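Local coordinates for protein glutathione s-transferase III (Zea mays, PDB 1AW9) that probably conjugates reduced glutathione to hydrophobic electrophiles, herbicides among them, as a homodimeric phi-class glutathione transferase, at residues V145-L150 with P188-W193; K4-P9 with E29-D34. One frame throughout, in Å; residues are numbered along the deposited sequence.

Interaction 1 of 2, residues V145-L150 with P188-W193. With CD (cadmium ion), chain B.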
loop_
_atom_site.group_PDB
_atom_site.type_symbol
_atom_site.label_atom_id
_atom_site.label_comp_id
_atom_site.label_asym_id
_atom_site.label_seq_id
_atom_site.Cartn_x
_atom_site.Cartn_y
_atom_site.Cartn_z
ATOM N N VAL A 145 -1.392 9.861 -25.342
ATOM C CA VAL A 145 -2.412 9.339 -26.238
ATOM C C VAL A 145 -3.382 10.460 -26.642
ATOM O O VAL A 145 -3.865 10.479 -27.763
ATOM C CB VAL A 145 -3.161 8.120 -25.650
ATOM C CG1 VAL A 145 -4.290 7.700 -26.604
ATOM C CG2 VAL A 145 -2.170 6.946 -25.415
ATOM N N TYR A 146 -3.670 11.384 -25.732
ATOM C CA TYR A 146 -4.531 12.518 -26.027
ATOM C C TYR A 146 -3.794 13.381 -27.057
ATOM O O TYR A 146 -4.384 13.909 -27.983
ATOM C CB TYR A 146 -4.767 13.376 -24.765
ATOM C CG TYR A 146 -5.904 12.944 -23.867
ATOM C CD1 TYR A 146 -5.929 11.669 -23.296
ATOM C CD2 TYR A 146 -6.942 13.823 -23.549
ATOM C CE1 TYR A 146 -6.958 11.281 -22.424
ATOM C CE2 TYR A 146 -7.978 13.439 -22.692
ATOM C CZ TYR A 146 -7.973 12.165 -22.136
ATOM O OH TYR A 146 -9.033 11.770 -21.373
ATOM N N GLU A 147 -2.501 13.554 -26.863
ATOM C CA GLU A 147 -1.691 14.371 -27.745
ATOM C C GLU A 147 -1.733 13.877 -29.191
ATOM O O GLU A 147 -1.940 14.654 -30.119
ATOM C CB GLU A 147 -0.263 14.404 -27.212
ATOM C CG GLU A 147 0.726 14.978 -28.157
ATOM C CD GLU A 147 0.610 16.477 -28.347
ATOM O OE1 GLU A 147 -0.182 17.162 -27.674
ATOM O OE2 GLU A 147 1.360 16.999 -29.177
ATOM N N ALA A 148 -1.525 12.584 -29.389
ATOM C CA ALA A 148 -1.560 12.027 -30.722
ATOM C C ALA A 148 -2.977 12.138 -31.306
ATOM O O ALA A 148 -3.158 12.433 -32.487
ATOM C CB ALA A 148 -1.127 10.612 -30.679
ATOM N N HIS A 149 -3.987 11.946 -30.471
ATOM C CA HIS A 149 -5.364 12.043 -30.931
ATOM C C HIS A 149 -5.744 13.470 -31.302
ATOM O O HIS A 149 -6.457 13.703 -32.271
ATOM C CB HIS A 149 -6.301 11.553 -29.832
ATOM C CG HIS A 149 -7.761 11.711 -30.145
ATOM N ND1 HIS A 149 -8.434 10.894 -31.029
ATOM C CD2 HIS A 149 -8.687 12.568 -29.650
ATOM C CE1 HIS A 149 -9.711 11.237 -31.063
ATOM N NE2 HIS A 149 -9.887 12.249 -30.234
ATOM N N LEU A 150 -5.375 14.406 -30.446
ATOM C CA LEU A 150 -5.691 15.804 -30.642
ATOM C C LEU A 150 -4.876 16.451 -31.766
ATOM O O LEU A 150 -5.192 17.559 -32.219
ATOM C CB LEU A 150 -5.588 16.577 -29.309
ATOM C CG LEU A 150 -6.716 16.257 -28.303
ATOM C CD1 LEU A 150 -6.367 16.749 -26.932
ATOM C CD2 LEU A 150 -8.076 16.860 -28.758
ATOM N N PRO A 188 1.848 20.028 -26.813
ATOM C CA PRO A 188 1.314 21.023 -27.747
ATOM C C PRO A 188 -0.162 21.009 -28.016
ATOM O O PRO A 188 -0.814 22.023 -27.869
ATOM C CB PRO A 188 2.125 20.769 -29.024
ATOM C CG PRO A 188 3.441 20.361 -28.478
ATOM C CD PRO A 188 3.045 19.380 -27.384
ATOM N N HIS A 189 -0.694 19.897 -28.463
ATOM C CA HIS A 189 -2.124 19.867 -28.753
ATOM C C HIS A 189 -2.992 19.782 -27.545
ATOM O O HIS A 189 -4.127 20.280 -27.562
ATOM C CB HIS A 189 -2.463 18.721 -29.640
ATOM C CG HIS A 189 -1.561 18.644 -30.794
ATOM N ND1 HIS A 189 -1.820 19.320 -31.961
ATOM C CD2 HIS A 189 -0.346 18.085 -30.929
ATOM C CE1 HIS A 189 -0.786 19.176 -32.769
ATOM N NE2 HIS A 189 0.122 18.432 -32.169
ATOM N N VAL A 190 -2.505 19.106 -26.504
ATOM C CA VAL A 190 -3.283 19.023 -25.282
ATOM C C VAL A 190 -3.410 20.457 -24.797
ATOM O O VAL A 190 -4.525 20.925 -24.575
ATOM C CB VAL A 190 -2.623 18.122 -24.232
ATOM C CG1 VAL A 190 -3.485 18.070 -22.954
ATOM C CG2 VAL A 190 -2.483 16.717 -24.811
ATOM N N LYS A 191 -2.287 21.182 -24.767
ATOM C CA LYS A 191 -2.242 22.584 -24.340
ATOM C C LYS A 191 -3.186 23.501 -25.151
ATOM O O LYS A 191 -3.981 24.258 -24.574
ATOM C CB LYS A 191 -0.805 23.086 -24.420
ATOM C CG LYS A 191 -0.605 24.457 -23.862
ATOM C CD LYS A 191 0.860 24.766 -23.932
ATOM C CE LYS A 191 1.143 26.237 -23.738
ATOM N NZ LYS A 191 0.730 27.021 -24.950
ATOM N N ALA A 192 -3.110 23.433 -26.480
ATOM C CA ALA A 192 -3.992 24.226 -27.342
ATOM C C ALA A 192 -5.457 23.881 -27.022
ATOM O O ALA A 192 -6.287 24.759 -26.775
ATOM C CB ALA A 192 -3.695 23.900 -28.779
ATOM N N TRP A 193 -5.752 22.584 -27.001
ATOM C CA TRP A 193 -7.087 22.076 -26.705
ATOM C C TRP A 193 -7.603 22.619 -25.388
ATOM O O TRP A 193 -8.746 23.043 -25.294
ATOM C CB TRP A 193 -7.050 20.556 -26.686
ATOM C CG TRP A 193 -8.262 19.884 -26.116
ATOM C CD1 TRP A 193 -9.499 19.807 -26.680
ATOM C CD2 TRP A 193 -8.311 19.068 -24.932
ATOM N NE1 TRP A 193 -10.313 18.978 -25.941
ATOM C CE2 TRP A 193 -9.604 18.503 -24.863
ATOM C CE3 TRP A 193 -7.378 18.742 -23.929
ATOM C CZ2 TRP A 193 -9.992 17.624 -23.829
ATOM C CZ3 TRP A 193 -7.769 17.862 -22.895
ATOM C CH2 TRP A 193 -9.064 17.320 -22.860
HETATM CD CD CD B . -8.054 8.812 -32.076
HETATM O O HOH W 1 -6.294 8.633 -32.491
#

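Interaction 2 of 2, residues K4-P9 with E29-D34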
loop_
_atom_site.group_PDB
_atom_site.type_symbol
_atom_site.label_atom_id
_atom_site.label_comp_id
_atom_site.label_asym_id
_atom_site.label_seq_id
_atom_site.Cartn_x
_atom_site.Cartn_y
_atom_site.Cartn_z
ATOM N N LYS A 4 -31.190 22.441 -8.432
ATOM C CA LYS A 4 -30.434 22.524 -7.172
ATOM C C LYS A 4 -29.250 21.547 -7.236
ATOM O O LYS A 4 -29.430 20.346 -7.451
ATOM C CB LYS A 4 -31.304 22.227 -5.952
ATOM C CG LYS A 4 -32.348 23.289 -5.653
ATOM C CD LYS A 4 -32.961 23.123 -4.247
ATOM C CE LYS A 4 -31.992 23.618 -3.152
ATOM N NZ LYS A 4 -32.464 23.454 -1.726
ATOM N N LEU A 5 -28.043 22.095 -7.133
ATOM C CA LEU A 5 -26.806 21.320 -7.184
ATOM C C LEU A 5 -26.270 21.284 -5.782
ATOM O O LEU A 5 -25.842 22.307 -5.261
ATOM C CB LEU A 5 -25.767 21.979 -8.114
ATOM C CG LEU A 5 -24.402 21.286 -8.291
ATOM C CD1 LEU A 5 -24.599 19.834 -8.696
ATOM C CD2 LEU A 5 -23.589 22.001 -9.353
ATOM N N TYR A 6 -26.339 20.110 -5.166
ATOM C CA TYR A 6 -25.862 19.909 -3.807
ATOM C C TYR A 6 -24.362 19.624 -3.739
ATOM O O TYR A 6 -23.873 18.677 -4.341
ATOM C CB TYR A 6 -26.642 18.766 -3.170
ATOM C CG TYR A 6 -28.054 19.151 -2.794
ATOM C CD1 TYR A 6 -28.307 19.862 -1.611
ATOM C CD2 TYR A 6 -29.137 18.853 -3.638
ATOM C CE1 TYR A 6 -29.586 20.273 -1.272
ATOM C CE2 TYR A 6 -30.440 19.265 -3.310
ATOM C CZ TYR A 6 -30.651 19.977 -2.128
ATOM O OH TYR A 6 -31.920 20.420 -1.796
ATOM N N GLY A 7 -23.627 20.454 -3.015
ATOM C CA GLY A 7 -22.210 20.223 -2.875
ATOM C C GLY A 7 -21.444 21.476 -2.584
ATOM O O GLY A 7 -21.977 22.574 -2.589
ATOM N N MET A 8 -20.167 21.292 -2.305
ATOM C CA MET A 8 -19.260 22.389 -2.014
ATOM C C MET A 8 -18.840 23.012 -3.330
ATOM O O MET A 8 -18.422 22.297 -4.244
ATOM C CB MET A 8 -17.993 21.829 -1.386
ATOM C CG MET A 8 -17.795 22.069 0.086
ATOM S SD MET A 8 -16.100 21.520 0.415
ATOM C CE MET A 8 -15.096 23.183 0.511
ATOM N N PRO A 9 -18.912 24.349 -3.446
ATOM C CA PRO A 9 -18.503 24.990 -4.710
ATOM C C PRO A 9 -17.021 24.801 -5.109
ATOM O O PRO A 9 -16.655 25.036 -6.257
ATOM C CB PRO A 9 -18.879 26.467 -4.499
ATOM C CG PRO A 9 -19.029 26.612 -3.005
ATOM C CD PRO A 9 -19.639 25.302 -2.585
ATOM N N GLU A 29 -28.782 26.623 -8.517
ATOM C CA GLU A 29 -28.081 27.171 -7.362
ATOM C C GLU A 29 -27.263 26.039 -6.735
ATOM O O GLU A 29 -27.646 24.885 -6.794
ATOM C CB GLU A 29 -29.021 27.864 -6.367
ATOM C CG GLU A 29 -30.152 27.013 -5.779
ATOM C CD GLU A 29 -30.629 27.540 -4.392
ATOM O OE1 GLU A 29 -30.046 28.540 -3.869
ATOM O OE2 GLU A 29 -31.573 26.935 -3.814
ATOM N N ILE A 30 -26.072 26.355 -6.260
ATOM C CA ILE A 30 -25.240 25.335 -5.679
ATOM C C ILE A 30 -25.483 25.371 -4.209
ATOM O O ILE A 30 -25.103 26.335 -3.552
ATOM C CB ILE A 30 -23.758 25.605 -5.925
ATOM C CG1 ILE A 30 -23.439 25.509 -7.422
ATOM C CG2 ILE A 30 -22.930 24.626 -5.132
ATOM C CD1 ILE A 30 -22.007 25.814 -7.769
ATOM N N VAL A 31 -26.114 24.324 -3.689
ATOM C CA VAL A 31 -26.419 24.220 -2.262
ATOM C C VAL A 31 -25.414 23.379 -1.479
ATOM O O VAL A 31 -25.315 22.180 -1.717
ATOM C CB VAL A 31 -27.761 23.515 -2.025
ATOM C CG1 VAL A 31 -28.199 23.714 -0.574
ATOM C CG2 VAL A 31 -28.787 23.954 -3.033
ATOM N N PRO A 32 -24.648 23.993 -0.562
ATOM C CA PRO A 32 -23.673 23.240 0.245
ATOM C C PRO A 32 -24.454 22.448 1.299
ATOM O O PRO A 32 -25.457 22.941 1.810
ATOM C CB PRO A 32 -22.819 24.338 0.884
ATOM C CG PRO A 32 -22.869 25.426 -0.144
ATOM C CD PRO A 32 -24.342 25.431 -0.524
ATOM N N VAL A 33 -24.034 21.209 1.562
ATOM C CA VAL A 33 -24.716 20.349 2.520
ATOM C C VAL A 33 -23.837 19.674 3.541
ATOM O O VAL A 33 -22.652 19.424 3.319
ATOM C CB VAL A 33 -25.568 19.233 1.839
ATOM C CG1 VAL A 33 -26.924 19.788 1.439
ATOM C CG2 VAL A 33 -24.832 18.618 0.632
ATOM N N ASP A 34 -24.440 19.425 4.691
ATOM C CA ASP A 34 -23.792 18.747 5.795
ATOM C C ASP A 34 -24.039 17.276 5.515
ATOM O O ASP A 34 -25.181 16.815 5.569
ATOM C CB ASP A 34 -24.462 19.146 7.112
ATOM C CG ASP A 34 -23.668 18.715 8.334
ATOM O OD1 ASP A 34 -23.723 17.519 8.691
ATOM O OD2 ASP A 34 -23.010 19.586 8.949
#

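Interaction 1 of 2, residues V145-L150 with P188-W193
The Trp-193 indole takes Leu-150 on one face: CD1 sits 4.0 Å from the centroid of the five-membered ring of Trp-193, 29° off its normal, a CH-pi contact. At the far end of the indole, CH2 comes to the edge of the Tyr-146 ring, near its plane and 4.0 Å from CE2 of Tyr-146; the two rings meet obliquely. This is a helix-helix crossing in the all-helical C-terminal domain of the glutathione transferase fold: segments 145-150 and 188-193, on helices 129-152 and 188-199, run at 76° to each other. The polar ends of the two rings bond elsewhere in the domain, Tyr-146 OH to His-168 NE2 and Trp-193 NE1 to Asp-165 OD2.

Beside these rings, Glu-147 reaches across to the start of helix 188-199. Its CG is anti to the backbone N (chi1 168°) and the chain bends at chi2, which swings the carboxylate across to the amides of the first turn. OE1 of Glu-147 accepts from His-189 N at 2.9 Å on its syn side and from Val-190 N at 3.2 Å. An alanine here would probably leave both amides without this acceptor and the helix start without a negative charge beside it. Val-190 fills the middle, its CG2 4.0 Å from CB of Tyr-146, while CB of Leu-150 packs 3.8 Å from CB of His-189.

On another side of helix 129-152, His-149 stacks on Trp-98 and gives its NE2 to a hydrogen bond with Leu-156 O, while its ND1 binds a cadmium ion at 2.4 Å.

Interaction 2 of 2, residues K4-P9 with E29-D34
Leu-5 N donates to Glu-29 O at 2.8 Å in a nearly straight bond (173°), and Leu-5 O takes the N-H of Val-31. Gly-7 N then reaches Val-31 O at 2.7 Å, coming from above the carbonyl plane, and so carries the parallel pairing one residue past the strand end. At the backbone angles of Gly-7 a CB would press on the carbonyl oxygen of Tyr-6.

Side chains of paired residues run alongside one another. Leu-5 and Ile-30 share one face of the sheet, CD2 of Leu-5 lying 4.0 Å from CG1 of Ile-30. On the other face Val-31 puts CG2 over the Tyr-6 ring, and Val-33 CG1 meets that ring's edge, 3.3 Å from CD1 of Tyr-6. Lys-4, bent at chi3 (76°), sends NZ to Tyr-6 OH at 3.1 Å; Glu-29 OE2 stays 4.2 Å from NZ of Lys-4, beyond a salt bridge.

These are the two strands of a thioredoxin-fold beta-alpha-beta unit. Helix 12-23 joins them and packs Val-14 and Val-17 on Leu-5, strand 28-31 lies at the sheet's edge within the chain, and strand 3-6 bonds on to strand 56-59.

Along the chain, interaction 2 is complete before interaction 1 begins, and the two belong to different domains. Residues 4-9 and 29-34 pair within the sheet of the N-terminal thioredoxin-like domain, whereas 145-150 and 188-193 join two helices of the C-terminal domain. Their centres are 33 Å apart, on opposite sides of the chain's centre, and their nearest atoms about 20 Å apart, so neither touches the other. Interaction 2 runs close to Ser-11 and Ile-54, which probably help bind glutathione; interaction 1 lies far from that region. Interaction 2 thus pairs two strands next to the probable glutathione site, while interaction 1 joins two helices well away from it.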